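Local coordinates for aminopeptidase N family protein (Idiomarina loihiensis L2TR, PDB 4FGM), which binds zinc through two histidines and a glutamate and is probably a metal-dependent aminopeptidase of the M61 family, at residues L127-E132 against H150-F155; T140-K145 against I164-L169; V469-V474 against A489-S494; I520-H525 against T547-R552. One frame throughout, in Å; residues are numbered along the deposited sequence.

In the fold
From the N terminus, interaction 1 comes first, closing the 127-155 loop where strand 123-127 pairs with strand 153-157 in the M61 N-terminal region. Interaction 2 begins within that loop and ends beyond it, joining 140-145 to 164-169, so the two cross along the chain. They touch in space: Lys145 meets Cys154, Arg144 meets Ser151, and Met142 and Pro143 pack on Phe155. Far along the chain, interactions 3 and 4 follow in series. Interaction 3 folds the 469-474 turn onto strand 489-494, and interaction 4 pairs strands 519-523 and 545-552 of the same PDZ-like sheet. Interactions 1 and 3 have centres about 48 Å apart, on opposite sides of the chain's centre.

Interaction 1: L127-E132 against H150-F155; sequences LHAPPE and HSWGCF
Leu127 and Gly153 form an antiparallel hydrogen-bonded pair, the last rung between strands 123-127 and 153-157 of the M61 N-terminal region. The Leu127 N-H is bonded to Gly153 O at 3.0 Å. The return bond, from Gly153 N to Leu127 O at 3.4 Å, is weak, as the chains part here. Glycine suits this position because at its backbone angles a side chain would jam against the preceding carbonyl.

Past the rung, Trp152 turns its indole under the departing loop. Its CG is anti to the carbonyl carbon (chi1 -46°), and one ring face lies beneath Ala129, whose CA sits 3.4 Å above the plane, over the centre. A small residue can lie flat on the indole here. Pro130 crosses the indole at about a right angle, CD lying 3.3 Å from Trp152 CH2, while Leu127 CD1 meets the ring edge, 3.6 Å from Trp152 CZ3. The indole N-H is satisfied by Pro134 O, and His128, turned away from this contact, has its NE2 bonded to Asp5. An alanine in place of Trp152 would probably leave Pro134 O without this donor and open a gap beneath Ala129 and Pro130. On the Leu127 side, Phe155 adds a looser apolar contact, its CE1 4.3 Å from Leu127 CB.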
loop_
_atom_site.group_PDB
_atom_site.type_symbol
_atom_site.label_atom_id
_atom_site.label_comp_id
_atom_site.label_asym_id
_atom_site.label_seq_id
_atom_site.Cartn_x
_atom_site.Cartn_y
_atom_site.Cartn_z
ATOM N N LEU A 127 -23.110 -12.425 -10.428
ATOM C CA LEU A 127 -22.767 -11.208 -11.161
ATOM C C LEU A 127 -23.424 -11.222 -12.537
ATOM O O LEU A 127 -23.053 -12.020 -13.401
ATOM C CB LEU A 127 -21.249 -11.091 -11.344
ATOM C CG LEU A 127 -20.563 -9.728 -11.185
ATOM C CD1 LEU A 127 -19.424 -9.652 -12.176
ATOM C CD2 LEU A 127 -21.519 -8.592 -11.419
ATOM N N HIS A 128 -24.386 -10.325 -12.736
ATOM C CA HIS A 128 -25.108 -10.220 -14.001
ATOM C C HIS A 128 -24.425 -9.204 -14.912
ATOM O O HIS A 128 -23.924 -8.171 -14.448
ATOM C CB HIS A 128 -26.559 -9.796 -13.733
ATOM C CG HIS A 128 -27.295 -10.730 -12.822
ATOM N ND1 HIS A 128 -27.921 -11.873 -13.273
ATOM C CD2 HIS A 128 -27.441 -10.730 -11.476
ATOM C CE1 HIS A 128 -28.417 -12.537 -12.245
ATOM N NE2 HIS A 128 -28.139 -11.866 -11.141
ATOM N N ALA A 129 -24.397 -9.503 -16.209
ATOM C CA ALA A 129 -23.777 -8.609 -17.182
ATOM C C ALA A 129 -24.509 -7.279 -17.223
ATOM O O ALA A 129 -25.722 -7.213 -17.034
ATOM C CB ALA A 129 -23.793 -9.238 -18.573
ATOM N N PRO A 130 -23.771 -6.188 -17.438
ATOM C CA PRO A 130 -24.471 -4.908 -17.494
ATOM C C PRO A 130 -25.138 -4.806 -18.868
ATOM O O PRO A 130 -24.489 -4.987 -19.898
ATOM C CB PRO A 130 -23.345 -3.896 -17.296
ATOM C CG PRO A 130 -22.165 -4.584 -17.885
ATOM C CD PRO A 130 -22.309 -6.003 -17.409
ATOM N N PRO A 131 -26.447 -4.529 -18.901
ATOM C CA PRO A 131 -27.159 -4.418 -20.177
ATOM C C PRO A 131 -26.451 -3.510 -21.174
ATOM O O PRO A 131 -26.486 -3.746 -22.383
ATOM C CB PRO A 131 -28.521 -3.865 -19.762
ATOM C CG PRO A 131 -28.715 -4.462 -18.413
ATOM C CD PRO A 131 -27.355 -4.267 -17.772
ATOM N N GLU A 132 -25.797 -2.475 -20.661
ATOM C CA GLU A 132 -25.108 -1.511 -21.512
ATOM C C GLU A 132 -23.725 -1.952 -21.957
ATOM O O GLU A 132 -23.106 -1.276 -22.781
ATOM C CB GLU A 132 -24.990 -0.172 -20.788
ATOM C CG GLU A 132 -26.313 0.363 -20.258
ATOM C CD GLU A 132 -26.125 1.493 -19.252
ATOM O OE1 GLU A 132 -25.856 2.639 -19.667
ATOM O OE2 GLU A 132 -26.237 1.227 -18.037
ATOM N N HIS A 150 -14.006 -16.241 -17.749
ATOM C CA HIS A 150 -13.735 -14.812 -17.630
ATOM C C HIS A 150 -14.996 -14.038 -17.984
ATOM O O HIS A 150 -14.943 -12.923 -18.507
ATOM C CB HIS A 150 -12.601 -14.400 -18.570
ATOM C CG HIS A 150 -11.256 -14.883 -18.130
ATOM N ND1 HIS A 150 -10.722 -14.562 -16.901
ATOM C CD2 HIS A 150 -10.350 -15.678 -18.745
ATOM C CE1 HIS A 150 -9.540 -15.142 -16.776
ATOM N NE2 HIS A 150 -9.293 -15.825 -17.880
ATOM N N SER A 151 -16.141 -14.633 -17.702
ATOM C CA SER A 151 -17.390 -13.978 -18.024
ATOM C C SER A 151 -18.337 -13.980 -16.838
ATOM O O SER A 151 -17.932 -14.259 -15.707
ATOM C CB SER A 151 -18.037 -14.664 -19.227
ATOM O OG SER A 151 -18.994 -13.808 -19.828
ATOM N N TRP A 152 -19.597 -13.664 -17.109
ATOM C CA TRP A 152 -20.626 -13.602 -16.079
ATOM C C TRP A 152 -20.909 -14.961 -15.436
ATOM O O TRP A 152 -20.581 -16.002 -16.003
ATOM C CB TRP A 152 -21.886 -12.995 -16.698
ATOM C CG TRP A 152 -21.519 -11.788 -17.501
ATOM C CD1 TRP A 152 -21.466 -11.693 -18.863
ATOM C CD2 TRP A 152 -20.971 -10.564 -16.991
ATOM N NE1 TRP A 152 -20.906 -10.489 -19.231
ATOM C CE2 TRP A 152 -20.592 -9.781 -18.104
ATOM C CE3 TRP A 152 -20.760 -10.058 -15.702
ATOM C CZ2 TRP A 152 -20.004 -8.515 -17.964
ATOM C CZ3 TRP A 152 -20.178 -8.799 -15.563
ATOM C CH2 TRP A 152 -19.807 -8.043 -16.690
ATOM N N GLY A 153 -21.494 -14.947 -14.241
ATOM C CA GLY A 153 -21.792 -16.200 -13.568
ATOM C C GLY A 153 -22.007 -16.132 -12.065
ATOM O O GLY A 153 -22.230 -15.066 -11.497
ATOM N N CYS A 154 -21.931 -17.292 -11.422
ATOM C CA CYS A 154 -22.141 -17.411 -9.987
ATOM C C CYS A 154 -20.867 -17.797 -9.255
ATOM O O CYS A 154 -20.094 -18.632 -9.724
ATOM C CB CYS A 154 -23.227 -18.449 -9.712
ATOM S SG CYS A 154 -24.857 -17.977 -10.333
ATOM N N PHE A 155 -20.659 -17.182 -8.096
ATOM C CA PHE A 155 -19.474 -17.441 -7.304
ATOM C C PHE A 155 -19.873 -17.770 -5.874
ATOM O O PHE A 155 -20.947 -17.374 -5.415
ATOM C CB PHE A 155 -18.550 -16.210 -7.324
ATOM C CG PHE A 155 -18.179 -15.751 -8.714
ATOM C CD1 PHE A 155 -19.051 -14.961 -9.457
ATOM C CD2 PHE A 155 -16.966 -16.129 -9.282
ATOM C CE1 PHE A 155 -18.725 -14.564 -10.753
ATOM C CE2 PHE A 155 -16.629 -15.742 -10.571
ATOM C CZ PHE A 155 -17.508 -14.949 -11.311
#

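Interaction 2: T140-K145 against I164-L169; sequences TGMPRK and IDYPFL
Thr140 sets its hydroxyl oxygen over the centre of the Phe168 ring, 3.6 Å above the plane, yet OG1 is not wanting for polar partners. With OG1 anti to the backbone N (chi1 178°), it donates to Pro167 O at 3.0 Å, approaching from above the carbonyl plane. It also accepts from Met142 N at 3.1 Å along an almost straight bond (176°), which makes an ST turn of Thr140-Met142. The methyl CG2 rests on the same ring face, 3.5 Å from Phe168 CE2. Threonine suits the site because one branch can bond while the other packs.

Met142, a selenomethionine in the crystal, is wedged between two rings. Its CA lies over a face of Tyr166, offset toward the rim, and Pro143 CD covers the same ring nearer its hydroxyl end, 3.7 Å from Tyr166 CZ. The selenium meets Phe168 differently: it lies in the ring plane at the edge, 5.1 Å from the centroid, a Met-aromatic contact. The contact ties the loop after strand 137-140 to the start of strand 168-171, and Phe168 also meets the rings of Phe106 and Phe155. Water 1 accepts from Gly141 N and donates to Pro167 O, so that carbonyl receives two donors. The Thr140 proton is thus committed to Pro167 and its oxygen to Met142, which fixes the hydroxyl's rotation and lets a polar group sit against an aromatic face.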
loop_
_atom_site.group_PDB
_atom_site.type_symbol
_atom_site.label_atom_id
_atom_site.label_comp_id
_atom_site.label_asym_id
_atom_site.label_seq_id
_atom_site.Cartn_x
_atom_site.Cartn_y
_atom_site.Cartn_z
ATOM N N THR A 140 -11.582 -12.225 -11.191
ATOM C CA THR A 140 -11.654 -12.252 -9.739
ATOM C C THR A 140 -11.092 -13.571 -9.234
ATOM O O THR A 140 -10.964 -14.535 -9.989
ATOM C CB THR A 140 -13.106 -12.148 -9.241
ATOM O OG1 THR A 140 -13.123 -12.232 -7.811
ATOM C CG2 THR A 140 -13.957 -13.294 -9.815
ATOM N N GLY A 141 -10.760 -13.614 -7.954
ATOM C CA GLY A 141 -10.238 -14.839 -7.387
ATOM C C GLY A 141 -11.323 -15.602 -6.652
ATOM O O GLY A 141 -11.083 -16.693 -6.134
HETATM N N MSE A 142 -12.524 -15.033 -6.588
HETATM C CA MSE A 142 -13.616 -15.715 -5.896
HETATM C C MSE A 142 -13.964 -17.007 -6.634
HETATM O O MSE A 142 -14.165 -16.998 -7.845
HETATM C CB MSE A 142 -14.848 -14.824 -5.824
HETATM C CG MSE A 142 -15.867 -15.283 -4.794
HETATM SE SE MSE A 142 -17.381 -14.075 -4.635
HETATM C CE MSE A 142 -16.515 -12.619 -3.682
ATOM N N PRO A 143 -14.025 -18.138 -5.909
ATOM C CA PRO A 143 -14.348 -19.448 -6.503
ATOM C C PRO A 143 -15.567 -19.368 -7.414
ATOM O O PRO A 143 -16.635 -18.897 -7.003
ATOM C CB PRO A 143 -14.594 -20.332 -5.283
ATOM C CG PRO A 143 -13.653 -19.735 -4.251
ATOM C CD PRO A 143 -13.868 -18.245 -4.444
ATOM N N ARG A 144 -15.406 -19.824 -8.650
ATOM C CA ARG A 144 -16.497 -19.782 -9.606
ATOM C C ARG A 144 -17.350 -21.048 -9.574
ATOM O O ARG A 144 -16.824 -22.159 -9.563
ATOM C CB ARG A 144 -15.947 -19.570 -11.023
ATOM C CG ARG A 144 -17.018 -19.548 -12.099
ATOM C CD ARG A 144 -16.414 -19.383 -13.474
ATOM N NE ARG A 144 -15.917 -18.033 -13.733
ATOM C CZ ARG A 144 -16.687 -16.996 -14.059
ATOM N NH1 ARG A 144 -18.005 -17.142 -14.154
ATOM N NH2 ARG A 144 -16.135 -15.821 -14.340
ATOM N N LYS A 145 -18.668 -20.863 -9.560
ATOM C CA LYS A 145 -19.609 -21.977 -9.557
ATOM C C LYS A 145 -20.234 -22.188 -10.939
ATOM O O LYS A 145 -20.590 -23.312 -11.286
ATOM C CB LYS A 145 -20.717 -21.743 -8.528
ATOM C CG LYS A 145 -20.219 -21.554 -7.104
ATOM C CD LYS A 145 -19.367 -22.727 -6.627
ATOM C CE LYS A 145 -20.179 -24.001 -6.493
ATOM N NZ LYS A 145 -19.361 -25.110 -5.920
ATOM N N ILE A 164 -15.821 -10.596 1.246
ATOM C CA ILE A 164 -15.259 -9.259 1.133
ATOM C C ILE A 164 -13.754 -9.235 0.890
ATOM O O ILE A 164 -13.116 -8.185 0.972
ATOM C CB ILE A 164 -15.614 -8.410 2.366
ATOM C CG1 ILE A 164 -15.017 -9.025 3.629
ATOM C CG2 ILE A 164 -17.128 -8.321 2.496
ATOM C CD1 ILE A 164 -15.218 -8.169 4.859
ATOM N N ASP A 165 -13.183 -10.393 0.578
ATOM C CA ASP A 165 -11.761 -10.451 0.300
ATOM C C ASP A 165 -11.498 -10.853 -1.150
ATOM O O ASP A 165 -10.391 -11.253 -1.509
ATOM C CB ASP A 165 -11.053 -11.421 1.244
ATOM C CG ASP A 165 -9.551 -11.213 1.249
ATOM O OD1 ASP A 165 -9.136 -10.027 1.275
ATOM O OD2 ASP A 165 -8.795 -12.214 1.231
ATOM N N TYR A 166 -12.527 -10.762 -1.984
ATOM C CA TYR A 166 -12.374 -11.080 -3.398
ATOM C C TYR A 166 -12.838 -9.883 -4.214
ATOM O O TYR A 166 -14.030 -9.712 -4.438
ATOM C CB TYR A 166 -13.219 -12.305 -3.809
ATOM C CG TYR A 166 -12.843 -13.609 -3.152
ATOM C CD1 TYR A 166 -13.712 -14.234 -2.262
ATOM C CD2 TYR A 166 -11.623 -14.228 -3.432
ATOM C CE1 TYR A 166 -13.380 -15.446 -1.662
ATOM C CE2 TYR A 166 -11.276 -15.440 -2.844
ATOM C CZ TYR A 166 -12.159 -16.048 -1.957
ATOM O OH TYR A 166 -11.829 -17.254 -1.369
ATOM N N PRO A 167 -11.909 -9.015 -4.636
ATOM C CA PRO A 167 -12.365 -7.867 -5.432
ATOM C C PRO A 167 -12.712 -8.328 -6.842
ATOM O O PRO A 167 -12.292 -9.403 -7.258
ATOM C CB PRO A 167 -11.166 -6.918 -5.400
ATOM C CG PRO A 167 -9.981 -7.860 -5.235
ATOM C CD PRO A 167 -10.508 -8.839 -4.203
ATOM N N PHE A 168 -13.487 -7.523 -7.562
ATOM C CA PHE A 168 -13.892 -7.843 -8.932
ATOM C C PHE A 168 -13.495 -6.714 -9.885
ATOM O O PHE A 168 -13.589 -5.530 -9.543
ATOM C CB PHE A 168 -15.419 -8.034 -9.037
ATOM C CG PHE A 168 -15.912 -9.396 -8.628
ATOM C CD1 PHE A 168 -15.903 -9.789 -7.291
ATOM C CD2 PHE A 168 -16.407 -10.283 -9.584
ATOM C CE1 PHE A 168 -16.397 -11.042 -6.906
ATOM C CE2 PHE A 168 -16.902 -11.538 -9.213
ATOM C CZ PHE A 168 -16.892 -11.920 -7.872
ATOM N N LEU A 169 -13.062 -7.090 -11.083
ATOM C CA LEU A 169 -12.677 -6.135 -12.115
ATOM C C LEU A 169 -13.383 -6.556 -13.406
ATOM O O LEU A 169 -13.276 -7.706 -13.839
ATOM C CB LEU A 169 -11.155 -6.146 -12.317
ATOM C CG LEU A 169 -10.595 -5.232 -13.414
ATOM C CD1 LEU A 169 -11.068 -3.801 -13.176
ATOM C CD2 LEU A 169 -9.067 -5.293 -13.421
HETATM O O HOH W 1 -10.609 -11.301 -6.327
#

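Interaction 3: V469-V474 against A489-S494; sequences VDDNSV and AKYKAS
Asn472 stands its amide on the face of Tyr491: ND2 lies 3.4 Å above the ring plane, over its centre, and the amide and ring planes are 74° apart. The other amide atom, OD1, accepts from Tyr491 N at 2.8 Å, so one residue bonds the backbone of Tyr491 and packs on its ring. An asparagine suits this place because it offers an acceptor and an N-H2 group side by side. The ring comes under the amide with Tyr491 CG between the backbone N and the carbonyl carbon (chi1 58°).

Asp471 addresses the same ring from the edge, OD2 lying in its plane 3.8 Å from Tyr491 CE2, with carboxylate and ring planes 64° apart. Water 2, also in the ring plane, donates to that OD2, accepts from Asp471 N and lies 2.8 Å from Tyr491 OH.

These residues sit in a type I beta turn, Asp470 to Ser473, docked on the first strand of the PDZ-like sheet. Asp471 OD1 takes Ala489 N at 3.3 Å, from above the carboxylate plane, and also Gly488 N; OD2 takes Phe487 N. Gripping a carboxylate by successive amides before a strand recalls the peptide-terminus site of PDZ domains. An alanine in place of Asp471 would probably leave the amides of Phe487, Gly488 and Ala489 without this acceptor, and water 2 less firmly held. Within the turn, Ser473 OG donates to Asp470 OD2 at 2.7 Å.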
loop_
_atom_site.group_PDB
_atom_site.type_symbol
_atom_site.label_atom_id
_atom_site.label_comp_id
_atom_site.label_asym_id
_atom_site.label_seq_id
_atom_site.Cartn_x
_atom_site.Cartn_y
_atom_site.Cartn_z
ATOM N N VAL A 469 20.198 17.471 -4.603
ATOM C CA VAL A 469 20.295 18.519 -5.615
ATOM C C VAL A 469 19.278 19.634 -5.368
ATOM O O VAL A 469 19.453 20.761 -5.834
ATOM C CB VAL A 469 20.141 17.940 -7.052
ATOM C CG1 VAL A 469 21.143 16.797 -7.248
ATOM C CG2 VAL A 469 18.717 17.474 -7.298
ATOM N N ASP A 470 18.209 19.303 -4.649
ATOM C CA ASP A 470 17.168 20.269 -4.296
ATOM C C ASP A 470 16.299 19.680 -3.182
ATOM O O ASP A 470 16.425 18.502 -2.851
ATOM C CB ASP A 470 16.314 20.662 -5.520
ATOM C CG ASP A 470 15.411 19.537 -6.015
ATOM O OD1 ASP A 470 14.828 19.688 -7.107
ATOM O OD2 ASP A 470 15.267 18.512 -5.321
ATOM N N ASP A 471 15.436 20.504 -2.598
ATOM C CA ASP A 471 14.564 20.087 -1.507
ATOM C C ASP A 471 13.665 18.890 -1.813
ATOM O O ASP A 471 13.260 18.169 -0.899
ATOM C CB ASP A 471 13.681 21.264 -1.078
ATOM C CG ASP A 471 14.448 22.333 -0.317
ATOM O OD1 ASP A 471 14.733 22.122 0.884
ATOM O OD2 ASP A 471 14.765 23.381 -0.921
ATOM N N ASN A 472 13.353 18.680 -3.088
ATOM C CA ASN A 472 12.464 17.595 -3.484
ATOM C C ASN A 472 13.163 16.365 -4.055
ATOM O O ASN A 472 12.511 15.501 -4.642
ATOM C CB ASN A 472 11.464 18.108 -4.523
ATOM C CG ASN A 472 10.876 19.450 -4.155
ATOM O OD1 ASN A 472 10.291 19.619 -3.083
ATOM N ND2 ASN A 472 11.022 20.419 -5.052
ATOM N N SER A 473 14.476 16.274 -3.877
ATOM C CA SER A 473 15.221 15.150 -4.428
ATOM C C SER A 473 15.955 14.288 -3.421
ATOM O O SER A 473 17.025 13.771 -3.724
ATOM C CB SER A 473 16.226 15.648 -5.474
ATOM O OG SER A 473 15.570 16.126 -6.635
ATOM N N VAL A 474 15.400 14.123 -2.229
ATOM C CA VAL A 474 16.063 13.285 -1.235
ATOM C C VAL A 474 16.073 11.850 -1.761
ATOM O O VAL A 474 15.054 11.163 -1.730
ATOM C CB VAL A 474 15.333 13.339 0.132
ATOM C CG1 VAL A 474 16.083 12.515 1.160
ATOM C CG2 VAL A 474 15.223 14.779 0.606
ATOM N N ALA A 489 12.267 22.584 2.981
ATOM C CA ALA A 489 10.850 22.476 2.673
ATOM C C ALA A 489 10.622 21.892 1.282
ATOM O O ALA A 489 11.352 22.199 0.338
ATOM C CB ALA A 489 10.191 23.860 2.764
ATOM N N LYS A 490 9.607 21.050 1.150
ATOM C CA LYS A 490 9.293 20.475 -0.149
ATOM C C LYS A 490 8.354 21.433 -0.877
ATOM O O LYS A 490 7.602 22.167 -0.245
ATOM C CB LYS A 490 8.627 19.108 0.005
ATOM C CG LYS A 490 9.578 17.977 0.355
ATOM C CD LYS A 490 8.837 16.656 0.412
ATOM C CE LYS A 490 8.132 16.368 -0.904
ATOM N NZ LYS A 490 7.280 15.152 -0.822
ATOM N N TYR A 491 8.403 21.430 -2.204
ATOM C CA TYR A 491 7.551 22.310 -2.977
ATOM C C TYR A 491 7.281 21.788 -4.373
ATOM O O TYR A 491 7.990 20.915 -4.877
ATOM C CB TYR A 491 8.178 23.703 -3.055
ATOM C CG TYR A 491 9.560 23.747 -3.670
ATOM C CD1 TYR A 491 9.735 23.793 -5.056
ATOM C CD2 TYR A 491 10.701 23.725 -2.865
ATOM C CE1 TYR A 491 11.016 23.813 -5.624
ATOM C CE2 TYR A 491 11.981 23.743 -3.420
ATOM C CZ TYR A 491 12.133 23.788 -4.794
ATOM O OH TYR A 491 13.399 23.810 -5.335
ATOM N N LYS A 492 6.236 22.332 -4.980
ATOM C CA LYS A 492 5.837 21.983 -6.331
ATOM C C LYS A 492 6.044 23.252 -7.160
ATOM O O LYS A 492 5.329 24.245 -6.978
ATOM C CB LYS A 492 4.364 21.552 -6.341
ATOM C CG LYS A 492 3.720 21.465 -7.714
ATOM C CD LYS A 492 4.500 20.572 -8.654
ATOM C CE LYS A 492 3.863 20.566 -10.035
ATOM N NZ LYS A 492 4.878 20.346 -11.104
ATOM N N ALA A 493 7.034 23.218 -8.051
ATOM C CA ALA A 493 7.361 24.365 -8.898
ATOM C C ALA A 493 6.585 24.411 -10.203
ATOM O O ALA A 493 6.316 23.385 -10.815
ATOM C CB ALA A 493 8.851 24.382 -9.196
ATOM N N SER A 494 6.241 25.619 -10.626
ATOM C CA SER A 494 5.504 25.833 -11.865
ATOM C C SER A 494 5.810 27.262 -12.280
ATOM O O SER A 494 6.436 28.007 -11.534
ATOM C CB SER A 494 3.996 25.685 -11.634
ATOM O OG SER A 494 3.489 26.810 -10.929
HETATM O O HOH W 2 15.369 23.400 -3.394
#

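Interaction 4: I520-H525 against T547-R552; sequences IIAIDH and TIHAFR
Ile521 and Ala522 both direct their N-H groups to His549 O, at 2.7 Å from Ile521 N and 3.2 Å from Ala522 N. Ala522 O receives His549 N in return at 3.0 Å, and beyond the strand end Asp524 N reaches Thr547 O at 2.8 Å.

Two residues facing one make this a classic beta bulge, set in an antiparallel pair (172°) of the PDZ-like sheet. It shifts the register by one between the Ile520-Ala550 and Ala522-His549 pairs.

Apolar contacts fill the buried face. Ile523 and Ile548 lie side by side pointing the same way, Ile548 CD1 3.9 Å from Ile523 CG1, and Ile520 CG2 meets Ile548 CG2; branched residues suit such a strand, and Phe487 packs against Ile520 and Ile523. Ala550 is small enough to sit beneath Ile520. Beside the bulge, Ile521 CD1 touches the edge of the Phe551 ring.

Polar contacts gather round the strand end and His549. The rings of His525 and His549 meet obliquely, planes at 58°. Water 4 accepts from His525 N, donates to Thr547 O and lies 2.7 Å from His549 ND1, in the plane of that ring. Water 3 joins Asp524 OD1 to Thr547 N, while Asp524 OD2 bonds to Tyr540 OH.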
loop_
_atom_site.group_PDB
_atom_site.type_symbol
_atom_site.label_atom_id
_atom_site.label_comp_id
_atom_site.label_asym_id
_atom_site.label_seq_id
_atom_site.Cartn_x
_atom_site.Cartn_y
_atom_site.Cartn_z
ATOM N N ILE A 520 5.505 30.606 -2.949
ATOM C CA ILE A 520 6.636 31.499 -3.097
ATOM C C ILE A 520 6.563 32.075 -4.501
ATOM O O ILE A 520 6.502 31.347 -5.488
ATOM C CB ILE A 520 7.966 30.754 -2.889
ATOM C CG1 ILE A 520 8.032 30.209 -1.457
ATOM C CG2 ILE A 520 9.135 31.701 -3.119
ATOM C CD1 ILE A 520 9.204 29.294 -1.195
ATOM N N ILE A 521 6.561 33.398 -4.570
ATOM C CA ILE A 521 6.444 34.118 -5.823
ATOM C C ILE A 521 7.767 34.735 -6.287
ATOM O O ILE A 521 8.019 34.867 -7.480
ATOM C CB ILE A 521 5.313 35.175 -5.666
ATOM C CG1 ILE A 521 4.293 34.961 -6.772
ATOM C CG2 ILE A 521 5.861 36.587 -5.573
ATOM C CD1 ILE A 521 3.626 33.606 -6.684
ATOM N N ALA A 522 8.620 35.103 -5.340
ATOM C CA ALA A 522 9.919 35.670 -5.688
ATOM C C ALA A 522 10.949 35.369 -4.608
ATOM O O ALA A 522 10.611 35.212 -3.437
ATOM C CB ALA A 522 9.806 37.180 -5.889
ATOM N N ILE A 523 12.205 35.269 -5.026
ATOM C CA ILE A 523 13.318 35.028 -4.119
ATOM C C ILE A 523 14.343 36.105 -4.468
ATOM O O ILE A 523 14.745 36.229 -5.625
ATOM C CB ILE A 523 13.935 33.626 -4.339
ATOM C CG1 ILE A 523 12.911 32.544 -3.973
ATOM C CG2 ILE A 523 15.194 33.466 -3.484
ATOM C CD1 ILE A 523 13.251 31.182 -4.532
ATOM N N ASP A 524 14.743 36.894 -3.475
ATOM C CA ASP A 524 15.706 37.972 -3.691
ATOM C C ASP A 524 15.189 38.929 -4.784
ATOM O O ASP A 524 15.963 39.474 -5.570
ATOM C CB ASP A 524 17.065 37.392 -4.105
ATOM C CG ASP A 524 18.220 38.306 -3.748
ATOM O OD1 ASP A 524 17.964 39.421 -3.239
ATOM O OD2 ASP A 524 19.385 37.909 -3.972
ATOM N N HIS A 525 13.872 39.114 -4.822
ATOM C CA HIS A 525 13.216 39.990 -5.795
ATOM C C HIS A 525 13.190 39.438 -7.214
ATOM O O HIS A 525 12.849 40.154 -8.149
ATOM C CB HIS A 525 13.873 41.372 -5.784
ATOM C CG HIS A 525 13.925 41.989 -4.424
ATOM N ND1 HIS A 525 12.818 42.546 -3.820
ATOM C CD2 HIS A 525 14.928 42.069 -3.517
ATOM C CE1 HIS A 525 13.138 42.940 -2.600
ATOM N NE2 HIS A 525 14.413 42.661 -2.390
ATOM N N THR A 547 15.304 38.175 0.651
ATOM C CA THR A 547 13.918 38.459 0.944
ATOM C C THR A 547 13.073 37.486 0.134
ATOM O O THR A 547 13.392 37.185 -1.015
ATOM C CB THR A 547 13.578 39.913 0.570
ATOM O OG1 THR A 547 14.324 40.793 1.416
ATOM C CG2 THR A 547 12.087 40.189 0.750
ATOM N N ILE A 548 12.014 36.969 0.746
ATOM C CA ILE A 548 11.136 36.036 0.057
ATOM C C ILE A 548 9.761 36.670 -0.026
ATOM O O ILE A 548 9.281 37.234 0.958
ATOM C CB ILE A 548 10.962 34.709 0.831
ATOM C CG1 ILE A 548 12.311 34.015 1.039
ATOM C CG2 ILE A 548 9.956 33.816 0.088
ATOM C CD1 ILE A 548 12.982 33.558 -0.219
ATOM N N HIS A 549 9.134 36.596 -1.193
ATOM C CA HIS A 549 7.791 37.126 -1.345
ATOM C C HIS A 549 6.917 35.911 -1.599
ATOM O O HIS A 549 7.164 35.147 -2.539
ATOM C CB HIS A 549 7.689 38.094 -2.522
ATOM C CG HIS A 549 8.324 39.423 -2.269
ATOM N ND1 HIS A 549 9.626 39.707 -2.624
ATOM C CD2 HIS A 549 7.840 40.550 -1.694
ATOM C CE1 HIS A 549 9.914 40.949 -2.281
ATOM N NE2 HIS A 549 8.847 41.483 -1.714
ATOM N N ALA A 550 5.904 35.720 -0.765
ATOM C CA ALA A 550 5.053 34.566 -0.933
ATOM C C ALA A 550 3.651 34.864 -0.493
ATOM O O ALA A 550 3.407 35.696 0.375
ATOM C CB ALA A 550 5.609 33.399 -0.144
ATOM N N PHE A 551 2.723 34.170 -1.115
ATOM C CA PHE A 551 1.321 34.336 -0.791
ATOM C C PHE A 551 0.821 33.313 0.205
ATOM O O PHE A 551 1.129 32.097 0.049
ATOM C CB PHE A 551 0.452 34.167 -2.026
ATOM C CG PHE A 551 0.358 35.375 -2.875
ATOM C CD1 PHE A 551 -0.332 36.491 -2.416
ATOM C CD2 PHE A 551 0.938 35.399 -4.143
ATOM C CE1 PHE A 551 -0.445 37.624 -3.205
ATOM C CE2 PHE A 551 0.835 36.524 -4.942
ATOM C CZ PHE A 551 0.140 37.640 -4.478
ATOM N N ARG A 552 0.121 33.766 1.251
ATOM C CA ARG A 552 -0.476 32.801 2.178
ATOM C C ARG A 552 -1.939 33.149 1.811
ATOM O O ARG A 552 -2.421 34.285 2.061
ATOM C CB ARG A 552 -0.202 33.100 3.657
ATOM C CG ARG A 552 -1.093 32.193 4.533
ATOM C CD ARG A 552 -0.467 32.000 5.904
ATOM N NE ARG A 552 0.908 31.517 5.765
ATOM C CZ ARG A 552 1.853 31.721 6.682
ATOM N NH1 ARG A 552 1.567 32.394 7.811
ATOM N NH2 ARG A 552 3.092 31.292 6.464
HETATM O O HOH W 3 16.870 40.077 -0.761
HETATM O O HOH W 4 11.821 38.295 -3.158
#